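Local coordinates for protein nucleoporin nup120 (Schizosaccharomyces pombe, PDB 4GQ2) that helps build the nuclear pore complex as a structural nucleoporin, and may also serve as a docking partner for nuclear transport factors, at residues Ile210-Tyr215 / Ser234-Ile239; Leu193-Leu198 / Ser265-Val270; Asn295-Leu300 / Ser360-Ile365; Phe542-Asp545 / Ile549-Phe552. All blocks are in the same frame, centred on the assembly; numbering follows the deposited sequence.

In the fold
All four contacts lie in or at the edge of the beta-propeller, and each joins parts of the fold. Contacts 1 and 2 form one cluster, their centres about 12 Å apart: contact 1 is nested inside the chain loop that contact 2 closes, and S213 OG probably hydrogen-bonds Q268 OE1 at 3.0 Å. Contact 3 comes later in the chain, its centre about 25 Å from that of contact 1, and packs one sheet on the next. Contact 4 marks the passage from the propeller into helices. Its strand shares a sheet with 360-365, and I365 CG2 meets I543 CD1 at 3.7 Å. Contacts 1 and 4 stand about 46 Å apart between centres.

Contact 1: Ile210-Tyr215 / Ser234-Ile239; sequences IDDSSY and SPNTII
S234 OG donates to N236 OD1 over 2.6 Å, and the other end of that amide reaches across to D212. The hydroxyl comes from above the carbonyl plane, 43° out of it. On the far side N236 ND2 gives a weak hydrogen bond, 3.3 Å, to D212 OD2. The oxygen and nitrogen are thus both occupied, which should settle how the amide is turned. The carboxylate of D212 stands almost square to it, the planes 89° apart, and offers OD2 alone to the amide.

The chain shapes on both sides prepare this meeting. S234 to T237 is a type I beta turn, closed by T237 N to S234 O at 3.0 Å, and N236 sits at its third position. There chi1 of 64° puts CG between the backbone N and the carbonyl carbon, folding the amide back toward the S234 hydroxyl. D212 has positive phi and psi and is followed by two inverse gamma turns centred on S213 and S214. Within the two segments the carboxylate's apolar neighbour is I238, whose CD1 lies 4.2 Å from D212 OD2.

The contact spans the connection between two propeller blades, after strand 204-210 and just before strand 238-244. N236 also touches K260 of strand 258-263, S214 rests on C269 and T272 of strand 268-274, and I238 packs against M252 of strand 249-254.

Contact 2: Leu193-Leu198 / Ser265-Val270; sequences LTKIIL and STNQCV
K195 leaves its strand with CG anti to the backbone N (chi1 -173°), runs on straight, then bends at chi3 (-85°), and that bend swings the ammonium toward the side-chain oxygen of N267. This is a blade-to-blade bridge of the beta-propeller. K195 belongs to strand 193-199, the third strand of one four-stranded antiparallel blade, while N267 closes the turn between strands 258-263 and 268-274 of the following blade.

K195 NZ donates to N267 OD1 over 2.8 Å, the sole hydrogen bond between the two segments. N267 has positive phi and psi, a backbone shape that suits a tight turn, and its CB points at the lysine strand. Its amide is used at both ends, since ND2 bonds OE1 of Q208, a residue of strand 204-210 that also pairs with K195 through the backbone. The asparagine therefore holds two neighbouring strands of the first blade at once. K195 is buried, and its ammonium has a second, weaker acceptor in the carbonyl oxygen of L264.

Within the turn itself, Q268 NE2 makes a weak bond of 3.4 Å to T266 O, and the hydroxyl of T266 is bonded to D263. Both oxygens that K195 addresses are uncharged, and the stronger bond is well directed: NZ lies in the carbonyl plane of N267 on a lone pair of OD1, at a C=O...N angle of 130°, with CE of K195 following at 3.5 Å from that oxygen.

Contact 3: Asn295-Leu300 / Ser360-Ile365; sequences NSFIAL and SKFLLI
F297 and F362 meet between two sheets of the beta-propeller, where strand 297-302 of one blade faces strand 361-370 of the next. The aromatic part is an edge-to-face pair. F362 pushes the CE1-CZ edge of its ring onto one face of F297, with centroids 4.7 Å apart and planes at 67°. Its CE1 stands 3.5 Å above the F297 ring plane, over the ring centre, and its CZ comes within 3.4 Å of F297 CE1. Around this pair, F297 also touches K314 and E329, while F362 reaches L383 and S354. An alanine at F297 would remove the face on which F362 rests, and would probably open a gap between the sheets and leave the F362 ring free to shift.

The aliphatic part is smaller. Both A299 and L364 touch F350 of strand 346-354, and they meet each other where the backbones draw nearer, 8.4 Å between CA atoms against 9.7 Å at the phenylalanines. No hydrogen bond crosses between the segments, so side chains alone join them here. L364 places CG anti to the backbone N (chi1 -172°), and from there its CD1 meets A299 CB at 3.9 Å.

Contact 4: Phe542-Asp545 / Ile549-Phe552; sequences FIRD and IESF
R544 and E550 close a salt bridge where the beta-propeller hands over to helices: R544 ends strand 539-544, and E550 stands in the short helix 548-553 just beyond the connecting turn. The tight part is all at the charged ends. The arginine grips end-on with two nitrogens, NH1 to E550 OE1 at 2.7 Å and NH2 to E550 OE2 at 2.8 Å. Guanidinium and carboxylate are nearly coplanar, 28° apart, so the acid fits against the edge of the guanidinium. NH1 uses the syn lone pair of OE1, whereas NH2 meets OE2 on its syn side but 23° out of the carboxylate plane.

E550 is buried, beside I685 of helix 672-703 and K6 of strand 3-11. Its OE1 takes a further hydrogen bond from Y547 N ahead of the helix, and K688 forms a long, weak ion pair with OE2. Such positive surroundings would probably keep the acid ionised. An alanine in place of R544 would strip away both bonds and is likely to leave the E550 carboxylate short of its main countercharge, and the strand end without its side-chain tie to the helix.

The looser side belongs to D545. It is exposed, its side chain leads away from the helix, and only its backbone oxygen comes near, D545 O lying 4.2 Å from E550 OE1. The arginine, by contrast, starts from chi1 of 57°, stretches out from CG to NE and reaches E550 from the opposite direction, its CZ standing 3.3 Å from OE1.

Contact 1: Ile210-Tyr215 / Ser234-Ile239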
# COMPACT_ATOMS: atom_id res chain seq x y z
N ILE A 210 -51.92 8.88 -20.96
CA ILE A 210 -52.14 10.02 -20.07
C ILE A 210 -52.26 11.30 -20.91
O ILE A 210 -51.39 11.60 -21.73
CB ILE A 210 -51.06 10.14 -18.98
CG1 ILE A 210 -51.17 8.96 -18.00
CG2 ILE A 210 -51.17 11.46 -18.23
CD1 ILE A 210 -50.00 8.83 -17.05
N ASP A 211 -53.34 12.04 -20.67
CA ASP A 211 -53.76 13.13 -21.56
C ASP A 211 -53.25 14.52 -21.18
O ASP A 211 -53.60 15.50 -21.85
CB ASP A 211 -55.29 13.13 -21.66
CG ASP A 211 -55.84 11.89 -22.34
OD1 ASP A 211 -55.42 11.61 -23.49
OD2 ASP A 211 -56.68 11.19 -21.74
N ASP A 212 -52.42 14.59 -20.14
CA ASP A 212 -51.90 15.87 -19.63
C ASP A 212 -53.02 16.91 -19.47
O ASP A 212 -52.91 18.03 -19.97
CB ASP A 212 -50.78 16.41 -20.52
CG ASP A 212 -49.44 15.72 -20.29
OD1 ASP A 212 -49.33 14.91 -19.35
OD2 ASP A 212 -48.49 15.99 -21.06
N SER A 213 -54.08 16.51 -18.76
CA SER A 213 -55.32 17.29 -18.68
C SER A 213 -55.24 18.52 -17.77
O SER A 213 -55.94 18.62 -16.76
CB SER A 213 -56.49 16.38 -18.28
OG SER A 213 -56.23 15.73 -17.04
N SER A 214 -54.38 19.47 -18.15
CA SER A 214 -54.23 20.74 -17.44
C SER A 214 -55.29 21.74 -17.94
O SER A 214 -55.00 22.59 -18.79
CB SER A 214 -52.82 21.29 -17.62
OG SER A 214 -52.47 21.39 -18.99
N TYR A 215 -56.50 21.61 -17.40
CA TYR A 215 -57.65 22.44 -17.78
C TYR A 215 -57.36 23.94 -17.67
O TYR A 215 -57.55 24.69 -18.63
CB TYR A 215 -58.87 22.07 -16.91
CG TYR A 215 -59.84 21.09 -17.54
CD1 TYR A 215 -59.39 19.99 -18.27
CD2 TYR A 215 -61.22 21.25 -17.38
CE1 TYR A 215 -60.29 19.09 -18.84
CE2 TYR A 215 -62.12 20.36 -17.94
CZ TYR A 215 -61.65 19.28 -18.67
OH TYR A 215 -62.54 18.40 -19.22
N SER A 234 -43.75 18.93 -29.12
CA SER A 234 -44.95 19.64 -28.65
C SER A 234 -44.70 20.39 -27.33
O SER A 234 -43.82 20.01 -26.56
CB SER A 234 -46.13 18.67 -28.52
OG SER A 234 -46.01 17.83 -27.39
N PRO A 235 -45.46 21.47 -27.07
CA PRO A 235 -45.19 22.26 -25.86
C PRO A 235 -45.43 21.50 -24.55
O PRO A 235 -44.87 21.88 -23.52
CB PRO A 235 -46.16 23.44 -25.99
CG PRO A 235 -46.42 23.55 -27.45
CD PRO A 235 -46.46 22.13 -27.93
N ASN A 236 -46.23 20.44 -24.59
CA ASN A 236 -46.48 19.63 -23.40
C ASN A 236 -45.44 18.51 -23.16
O ASN A 236 -45.54 17.78 -22.17
CB ASN A 236 -47.92 19.09 -23.38
CG ASN A 236 -48.21 18.14 -24.53
OD1 ASN A 236 -47.93 18.44 -25.69
ND2 ASN A 236 -48.78 16.99 -24.21
N THR A 237 -44.46 18.40 -24.06
CA THR A 237 -43.35 17.45 -23.92
C THR A 237 -42.70 17.57 -22.54
O THR A 237 -42.31 18.67 -22.12
CB THR A 237 -42.25 17.69 -24.98
OG1 THR A 237 -42.85 17.78 -26.28
CG2 THR A 237 -41.23 16.55 -24.98
N ILE A 238 -42.59 16.45 -21.84
CA ILE A 238 -42.00 16.43 -20.51
C ILE A 238 -40.49 16.58 -20.63
O ILE A 238 -39.83 15.82 -21.34
CB ILE A 238 -42.35 15.13 -19.74
CG1 ILE A 238 -43.86 14.83 -19.81
CG2 ILE A 238 -41.85 15.19 -18.29
CD1 ILE A 238 -44.75 15.81 -19.07
N ILE A 239 -39.95 17.58 -19.94
CA ILE A 239 -38.50 17.81 -19.94
C ILE A 239 -37.87 17.50 -18.58
O ILE A 239 -36.65 17.56 -18.43
CB ILE A 239 -38.13 19.24 -20.39
CG1 ILE A 239 -38.77 20.29 -19.47
CG2 ILE A 239 -38.55 19.45 -21.85
CD1 ILE A 239 -38.05 21.62 -19.47

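Contact 2: Leu193-Leu198 / Ser265-Val270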
# COMPACT_ATOMS: atom_id res chain seq x y z
N LEU A 193 -46.96 10.93 -22.72
CA LEU A 193 -46.64 10.25 -21.47
C LEU A 193 -47.49 8.99 -21.30
O LEU A 193 -48.72 9.04 -21.36
CB LEU A 193 -46.86 11.19 -20.28
CG LEU A 193 -46.55 10.70 -18.86
CD1 LEU A 193 -45.06 10.76 -18.55
CD2 LEU A 193 -47.34 11.51 -17.84
N THR A 194 -46.83 7.86 -21.07
CA THR A 194 -47.51 6.58 -20.86
C THR A 194 -47.29 6.04 -19.45
O THR A 194 -46.27 6.32 -18.82
CB THR A 194 -47.06 5.53 -21.90
OG1 THR A 194 -47.81 4.32 -21.72
CG2 THR A 194 -45.58 5.21 -21.77
N LYS A 195 -48.26 5.28 -18.96
CA LYS A 195 -48.06 4.50 -17.75
C LYS A 195 -48.09 3.02 -18.12
O LYS A 195 -49.13 2.49 -18.52
CB LYS A 195 -49.12 4.81 -16.68
CG LYS A 195 -48.85 4.14 -15.35
CD LYS A 195 -50.03 4.22 -14.39
CE LYS A 195 -50.04 5.52 -13.61
NZ LYS A 195 -51.24 5.63 -12.74
N ILE A 196 -46.93 2.38 -18.03
CA ILE A 196 -46.82 0.95 -18.27
C ILE A 196 -47.09 0.20 -16.96
O ILE A 196 -46.39 0.42 -15.97
CB ILE A 196 -45.44 0.58 -18.85
CG1 ILE A 196 -45.21 1.35 -20.17
CG2 ILE A 196 -45.33 -0.92 -19.06
CD1 ILE A 196 -43.77 1.39 -20.63
N ILE A 197 -48.11 -0.66 -16.96
CA ILE A 197 -48.47 -1.45 -15.78
C ILE A 197 -48.26 -2.93 -16.07
O ILE A 197 -48.84 -3.48 -17.01
CB ILE A 197 -49.93 -1.22 -15.31
CG1 ILE A 197 -50.21 0.26 -15.04
CG2 ILE A 197 -50.25 -2.04 -14.06
CD1 ILE A 197 -50.94 0.96 -16.17
N LEU A 198 -47.43 -3.56 -15.24
CA LEU A 198 -47.03 -4.94 -15.46
C LEU A 198 -47.68 -5.89 -14.46
O LEU A 198 -47.97 -5.52 -13.32
CB LEU A 198 -45.51 -5.08 -15.35
CG LEU A 198 -44.62 -3.99 -15.94
CD1 LEU A 198 -43.30 -3.94 -15.19
CD2 LEU A 198 -44.38 -4.20 -17.43
N SER A 265 -53.53 8.52 -8.89
CA SER A 265 -54.71 7.75 -8.50
C SER A 265 -55.79 7.84 -9.58
O SER A 265 -56.50 6.87 -9.83
CB SER A 265 -55.27 8.22 -7.15
OG SER A 265 -55.64 9.59 -7.20
N THR A 266 -55.87 9.00 -10.23
CA THR A 266 -56.89 9.26 -11.25
C THR A 266 -56.34 9.56 -12.65
O THR A 266 -57.11 9.69 -13.61
CB THR A 266 -57.83 10.41 -10.81
OG1 THR A 266 -57.05 11.58 -10.52
CG2 THR A 266 -58.62 10.02 -9.56
N ASN A 267 -55.01 9.66 -12.76
CA ASN A 267 -54.30 10.00 -14.02
C ASN A 267 -54.67 11.35 -14.64
O ASN A 267 -54.47 11.57 -15.84
CB ASN A 267 -54.44 8.88 -15.07
CG ASN A 267 -53.59 7.67 -14.74
OD1 ASN A 267 -52.88 7.64 -13.73
ND2 ASN A 267 -53.65 6.65 -15.60
N GLN A 268 -55.19 12.25 -13.80
CA GLN A 268 -55.56 13.59 -14.25
C GLN A 268 -54.56 14.62 -13.72
O GLN A 268 -53.94 14.41 -12.67
CB GLN A 268 -56.98 13.95 -13.77
CG GLN A 268 -58.06 12.93 -14.12
CD GLN A 268 -58.31 12.79 -15.62
OE1 GLN A 268 -58.35 13.77 -16.36
NE2 GLN A 268 -58.49 11.55 -16.07
N CYS A 269 -54.40 15.72 -14.46
CA CYS A 269 -53.65 16.86 -13.95
C CYS A 269 -54.54 17.66 -13.01
O CYS A 269 -55.65 18.06 -13.38
CB CYS A 269 -53.16 17.74 -15.10
SG CYS A 269 -52.21 19.18 -14.54
N VAL A 270 -54.04 17.89 -11.80
CA VAL A 270 -54.81 18.55 -10.75
C VAL A 270 -54.44 20.02 -10.64
O VAL A 270 -55.26 20.85 -10.26
CB VAL A 270 -54.58 17.90 -9.36
CG1 VAL A 270 -55.79 18.14 -8.46
CG2 VAL A 270 -54.32 16.41 -9.49

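Contact 3: Asn295-Leu300 / Ser360-Ile365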
# COMPACT_ATOMS: atom_id res chain seq x y z
N ASN A 295 -41.45 14.07 1.19
CA ASN A 295 -41.75 14.36 -0.21
C ASN A 295 -42.85 15.41 -0.27
O ASN A 295 -44.02 15.08 -0.43
CB ASN A 295 -42.17 13.09 -0.97
CG ASN A 295 -41.07 12.04 -1.03
OD1 ASN A 295 -39.88 12.35 -0.95
ND2 ASN A 295 -41.47 10.78 -1.17
N SER A 296 -42.45 16.67 -0.13
CA SER A 296 -43.38 17.76 0.09
C SER A 296 -42.81 19.07 -0.44
O SER A 296 -43.55 20.02 -0.72
CB SER A 296 -43.70 17.88 1.59
OG SER A 296 -44.74 18.81 1.84
N PHE A 297 -41.48 19.12 -0.58
CA PHE A 297 -40.81 20.29 -1.14
C PHE A 297 -40.18 19.95 -2.49
O PHE A 297 -39.79 18.81 -2.73
CB PHE A 297 -39.75 20.83 -0.19
CG PHE A 297 -40.30 21.29 1.12
CD1 PHE A 297 -40.73 22.60 1.29
CD2 PHE A 297 -40.38 20.42 2.20
CE1 PHE A 297 -41.23 23.03 2.51
CE2 PHE A 297 -40.88 20.84 3.42
CZ PHE A 297 -41.31 22.15 3.58
N ILE A 298 -40.08 20.96 -3.34
CA ILE A 298 -39.61 20.80 -4.70
C ILE A 298 -38.65 21.92 -5.03
O ILE A 298 -38.98 23.09 -4.86
CB ILE A 298 -40.78 20.83 -5.71
CG1 ILE A 298 -41.60 19.54 -5.62
CG2 ILE A 298 -40.29 21.01 -7.14
CD1 ILE A 298 -43.06 19.72 -5.98
N ALA A 299 -37.46 21.56 -5.50
CA ALA A 299 -36.51 22.53 -6.01
C ALA A 299 -36.61 22.56 -7.53
O ALA A 299 -36.78 21.53 -8.18
CB ALA A 299 -35.10 22.20 -5.57
N LEU A 300 -36.52 23.77 -8.09
CA LEU A 300 -36.70 23.98 -9.52
C LEU A 300 -35.65 24.96 -10.03
O LEU A 300 -35.35 25.96 -9.38
CB LEU A 300 -38.12 24.48 -9.81
CG LEU A 300 -38.46 25.25 -11.10
CD1 LEU A 300 -38.26 24.42 -12.35
CD2 LEU A 300 -39.89 25.78 -11.03
N SER A 360 -38.17 24.96 7.89
CA SER A 360 -37.60 26.30 7.81
C SER A 360 -36.15 26.27 7.33
O SER A 360 -35.64 27.26 6.81
CB SER A 360 -37.68 27.01 9.17
OG SER A 360 -36.91 26.34 10.16
N LYS A 361 -35.49 25.12 7.50
CA LYS A 361 -34.09 24.97 7.12
C LYS A 361 -33.93 23.94 5.99
O LYS A 361 -34.36 22.78 6.11
CB LYS A 361 -33.25 24.60 8.34
CG LYS A 361 -31.75 24.83 8.18
CD LYS A 361 -31.00 24.29 9.38
CE LYS A 361 -29.50 24.22 9.12
NZ LYS A 361 -28.80 23.45 10.18
N PHE A 362 -33.33 24.39 4.89
CA PHE A 362 -33.12 23.57 3.69
C PHE A 362 -31.66 23.53 3.27
O PHE A 362 -30.89 24.46 3.56
CB PHE A 362 -33.95 24.08 2.52
CG PHE A 362 -35.43 24.11 2.79
CD1 PHE A 362 -36.19 22.95 2.71
CD2 PHE A 362 -36.05 25.31 3.11
CE1 PHE A 362 -37.55 22.99 2.95
CE2 PHE A 362 -37.41 25.35 3.36
CZ PHE A 362 -38.16 24.19 3.28
N LEU A 363 -31.29 22.47 2.55
CA LEU A 363 -29.95 22.31 2.02
C LEU A 363 -30.00 21.90 0.55
O LEU A 363 -30.60 20.89 0.19
CB LEU A 363 -29.18 21.27 2.84
CG LEU A 363 -27.78 20.82 2.40
CD1 LEU A 363 -26.84 22.00 2.20
CD2 LEU A 363 -27.22 19.84 3.41
N LEU A 364 -29.36 22.71 -0.30
CA LEU A 364 -29.31 22.44 -1.73
C LEU A 364 -27.89 22.18 -2.21
O LEU A 364 -27.04 23.07 -2.19
CB LEU A 364 -29.95 23.59 -2.53
CG LEU A 364 -30.14 23.34 -4.04
CD1 LEU A 364 -31.38 22.49 -4.30
CD2 LEU A 364 -30.24 24.65 -4.80
N ILE A 365 -27.64 20.94 -2.64
CA ILE A 365 -26.34 20.55 -3.19
C ILE A 365 -26.42 20.59 -4.71
O ILE A 365 -27.35 20.05 -5.31
CB ILE A 365 -25.91 19.14 -2.71
CG1 ILE A 365 -25.97 19.05 -1.18
CG2 ILE A 365 -24.50 18.81 -3.19
CD1 ILE A 365 -26.21 17.65 -0.65

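Contact 4: Phe542-Asp545 / Ile549-Phe552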
# COMPACT_ATOMS: atom_id res chain seq x y z
N PHE A 542 -17.95 10.98 -2.13
CA PHE A 542 -18.86 11.70 -1.25
C PHE A 542 -18.25 12.98 -0.73
O PHE A 542 -17.02 13.12 -0.69
CB PHE A 542 -19.36 10.85 -0.07
CG PHE A 542 -18.73 9.51 0.04
CD1 PHE A 542 -17.46 9.36 0.60
CD2 PHE A 542 -19.40 8.38 -0.41
CE1 PHE A 542 -16.88 8.10 0.71
CE2 PHE A 542 -18.82 7.13 -0.30
CZ PHE A 542 -17.56 6.99 0.26
N ILE A 543 -19.11 13.90 -0.34
CA ILE A 543 -18.69 15.20 0.17
C ILE A 543 -18.20 15.03 1.61
O ILE A 543 -18.69 14.16 2.34
CB ILE A 543 -19.83 16.24 0.07
CG1 ILE A 543 -20.27 16.40 -1.39
CG2 ILE A 543 -19.40 17.59 0.62
CD1 ILE A 543 -21.57 17.15 -1.58
N ARG A 544 -17.22 15.85 1.99
CA ARG A 544 -16.73 15.92 3.37
C ARG A 544 -16.13 17.29 3.66
O ARG A 544 -15.71 18.00 2.74
CB ARG A 544 -15.72 14.80 3.66
CG ARG A 544 -14.49 14.77 2.75
CD ARG A 544 -13.50 13.71 3.22
NE ARG A 544 -12.14 13.95 2.73
CZ ARG A 544 -11.30 14.86 3.24
NH1 ARG A 544 -11.67 15.63 4.26
NH2 ARG A 544 -10.09 15.00 2.73
N ASP A 545 -16.12 17.65 4.94
CA ASP A 545 -15.48 18.88 5.40
C ASP A 545 -13.99 18.62 5.56
O ASP A 545 -13.58 17.51 5.90
CB ASP A 545 -16.06 19.32 6.75
CG ASP A 545 -17.45 19.94 6.63
OD1 ASP A 545 -17.89 20.26 5.50
OD2 ASP A 545 -18.11 20.10 7.67
N ILE A 549 -5.92 20.00 9.63
CA ILE A 549 -4.65 19.67 9.01
C ILE A 549 -4.65 20.01 7.51
O ILE A 549 -3.65 20.52 6.99
CB ILE A 549 -4.24 18.20 9.31
CG1 ILE A 549 -2.78 17.94 8.93
CG2 ILE A 549 -5.19 17.21 8.65
CD1 ILE A 549 -1.79 18.78 9.70
N GLU A 550 -5.78 19.76 6.85
CA GLU A 550 -5.94 20.08 5.43
C GLU A 550 -5.85 21.58 5.15
O GLU A 550 -5.05 21.99 4.31
CB GLU A 550 -7.24 19.48 4.88
CG GLU A 550 -7.35 17.98 5.14
CD GLU A 550 -8.48 17.33 4.37
OE1 GLU A 550 -9.51 17.04 4.99
OE2 GLU A 550 -8.31 17.10 3.15
N SER A 551 -6.64 22.38 5.87
CA SER A 551 -6.56 23.85 5.81
C SER A 551 -5.12 24.38 5.98
O SER A 551 -4.70 25.29 5.28
CB SER A 551 -7.45 24.49 6.87
OG SER A 551 -8.74 23.90 6.90
N PHE A 552 -4.38 23.79 6.92
CA PHE A 552 -3.01 24.21 7.20
C PHE A 552 -1.99 23.75 6.16
O PHE A 552 -0.88 24.27 6.11
CB PHE A 552 -2.58 23.76 8.60
CG PHE A 552 -3.16 24.60 9.70
CD1 PHE A 552 -4.38 24.28 10.27
CD2 PHE A 552 -2.49 25.73 10.15
CE1 PHE A 552 -4.92 25.05 11.28
CE2 PHE A 552 -3.02 26.51 11.16
CZ PHE A 552 -4.24 26.16 11.73